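Local structure of putative hydrolase (Agrobacterium vitis, 3LLC) at residues A108-S113 and S138-I143. The protein probably acts as an alpha/beta-hydrolase esterase or thioesterase, removing fatty acyl groups from proteins and cleaving the acyl-glucuronide of mycophenolic acid. Sequence-based numbering, arbitrary orientation. Where two conformers were deposited one is given.
Sequences AILVGS and SGMVLI
Val-111 and Ile-143 meet at a slant on one face of a parallel strand pair, Val-111 CG1 lying 3.9 Å from Ile-143 CD1. Torsions on both sides explain the contact. Val-111 carries CG1 anti to its backbone N (chi1 -173°); Ile-143 has its CG1 anti to its own carbonyl carbon, and an unstaggered chi2 of 133° then turns CD1 toward Val-111, two residues before Ser-113, the residue level with Ile-143. Ile-109, Val-141 and Ser-113 point to this same face; helix 252-266 packs there through Met-265, which touches Ile-109 and Val-141, and Met-258, which touches Ile-143. On the opposite face Leu-110 and selenomethionine Met-140, in the conformer described, run side by side in the same direction, with Leu-110 CB 4.0 Å from Met-140 CG. Gly-112 brings no side chain to that face, and Leu-142 reaches across with its CD2 methyl, 4.0 Å from Gly-112 O.

The backbones hold this pairing in register, their axes 10° from parallel. Val-141 N bonds Leu-110 O, Gly-112 N bonds Val-141 O and Ile-143 N bonds Gly-112 O, each at 2.9 Å. The CA of Met-140 adds a CA-H...O contact to Leu-110 O at 3.2 Å.

Helix 115-128 links the two strands as the crossover of a beta-alpha-beta unit of the alpha/beta-hydrolase fold, and packs on the Leu-110/Met-140 face with Leu-123 and Leu-121. Strand 107-113 runs into a probable nucleophile elbow containing Gly-112 and Ser-114. Both backbone polar atoms of the buried Gly-112 are satisfied by strand 136-143, N by Val-141 O and O by Ile-143 N, which would probably limit movement of the backbone leading to the presumed nucleophile.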
loop_
_atom_site.group_PDB
_atom_site.type_symbol
_atom_site.label_atom_id
_atom_site.label_comp_id
_atom_site.label_asym_id
_atom_site.label_seq_id
_atom_site.Cartn_x
_atom_site.Cartn_y
_atom_site.Cartn_z
ATOM N N ALA A 108 9.378 11.307 4.476
ATOM C CA ALA A 108 8.382 10.623 3.648
ATOM C C ALA A 108 7.010 10.601 4.324
ATOM O O ALA A 108 6.903 10.348 5.551
ATOM C CB ALA A 108 8.819 9.172 3.364
ATOM N N ILE A 109 5.961 10.789 3.509
ATOM C CA ILE A 109 4.592 10.578 3.932
ATOM C C ILE A 109 4.093 9.369 3.134
ATOM O O ILE A 109 4.131 9.380 1.896
ATOM C CB ILE A 109 3.682 11.820 3.686
ATOM C CG1 ILE A 109 4.149 13.038 4.496
ATOM C CG2 ILE A 109 2.193 11.459 3.988
ATOM C CD1 ILE A 109 3.635 14.382 3.980
ATOM N N LEU A 110 3.704 8.302 3.828
ATOM C CA LEU A 110 3.287 7.056 3.147
ATOM C C LEU A 110 1.789 7.148 2.905
ATOM O O LEU A 110 1.012 7.415 3.837
ATOM C CB LEU A 110 3.589 5.815 3.999
ATOM C CG LEU A 110 5.054 5.647 4.439
ATOM C CD1 LEU A 110 5.241 4.312 5.267
ATOM C CD2 LEU A 110 6.015 5.716 3.208
ATOM N N VAL A 111 1.370 6.929 1.657
ATOM C CA VAL A 111 -0.031 6.966 1.332
ATOM C C VAL A 111 -0.392 5.594 0.757
ATOM O O VAL A 111 -0.038 5.281 -0.399
ATOM C CB VAL A 111 -0.336 8.098 0.290
ATOM C CG1 VAL A 111 -1.864 8.199 0.106
ATOM C CG2 VAL A 111 0.262 9.490 0.755
ATOM N N GLY A 112 -1.049 4.762 1.568
ATOM C CA GLY A 112 -1.251 3.326 1.269
ATOM C C GLY A 112 -2.715 2.984 1.107
ATOM O O GLY A 112 -3.512 3.230 2.016
ATOM N N SER A 113 -3.055 2.389 -0.036
ATOM C CA SER A 113 -4.428 2.011 -0.385
ATOM C C SER A 113 -4.565 0.477 -0.391
ATOM O O SER A 113 -3.807 -0.231 -1.095
ATOM C CB SER A 113 -4.774 2.537 -1.779
ATOM O OG SER A 113 -6.080 2.100 -2.144
ATOM N N SER A 138 7.190 10.845 8.368
ATOM C CA SER A 138 6.560 11.913 9.149
ATOM C C SER A 138 5.048 11.786 9.286
ATOM O O SER A 138 4.463 12.495 10.106
ATOM C CB SER A 138 6.927 13.294 8.586
ATOM O OG SER A 138 6.597 13.384 7.220
ATOM N N GLY A 139 4.438 10.895 8.514
ATOM C CA GLY A 139 2.994 10.632 8.602
ATOM C C GLY A 139 2.553 9.544 7.644
ATOM O O GLY A 139 3.294 9.180 6.719
HETATM N N MSE A 140 1.340 9.025 7.864
HETATM C CA MSE A 140 0.803 7.941 7.034
HETATM C C MSE A 140 -0.694 8.178 6.849
HETATM O O MSE A 140 -1.424 8.466 7.810
HETATM C CB MSE A 140 1.056 6.548 7.662
HETATM C CG MSE A 140 2.550 6.156 7.880
HETATM SE SE MSE A 140 2.710 4.524 8.990
HETATM C CE MSE A 140 0.843 3.970 8.699
ATOM N N VAL A 141 -1.147 8.083 5.587
ATOM C CA VAL A 141 -2.562 8.226 5.240
ATOM C C VAL A 141 -2.934 6.858 4.623
ATOM O O VAL A 141 -2.280 6.407 3.668
ATOM C CB VAL A 141 -2.811 9.374 4.280
ATOM C CG1 VAL A 141 -4.296 9.353 3.819
ATOM C CG2 VAL A 141 -2.460 10.779 4.925
ATOM N N LEU A 142 -3.893 6.161 5.224
ATOM C CA LEU A 142 -4.252 4.782 4.814
ATOM C C LEU A 142 -5.711 4.786 4.315
ATOM O O LEU A 142 -6.577 5.289 5.009
ATOM C CB LEU A 142 -4.081 3.830 5.989
ATOM C CG LEU A 142 -2.695 3.790 6.659
ATOM C CD1 LEU A 142 -2.699 2.821 7.861
ATOM C CD2 LEU A 142 -1.671 3.398 5.602
ATOM N N ILE A 143 -5.948 4.276 3.099
ATOM C CA ILE A 143 -7.256 4.325 2.439
ATOM C C ILE A 143 -7.753 2.877 2.332
ATOM O O ILE A 143 -7.129 2.080 1.649
ATOM C CB ILE A 143 -7.130 4.958 1.041
ATOM C CG1 ILE A 143 -6.534 6.387 1.157
ATOM C CG2 ILE A 143 -8.503 4.959 0.291
ATOM C CD1 ILE A 143 -5.468 6.683 0.227
#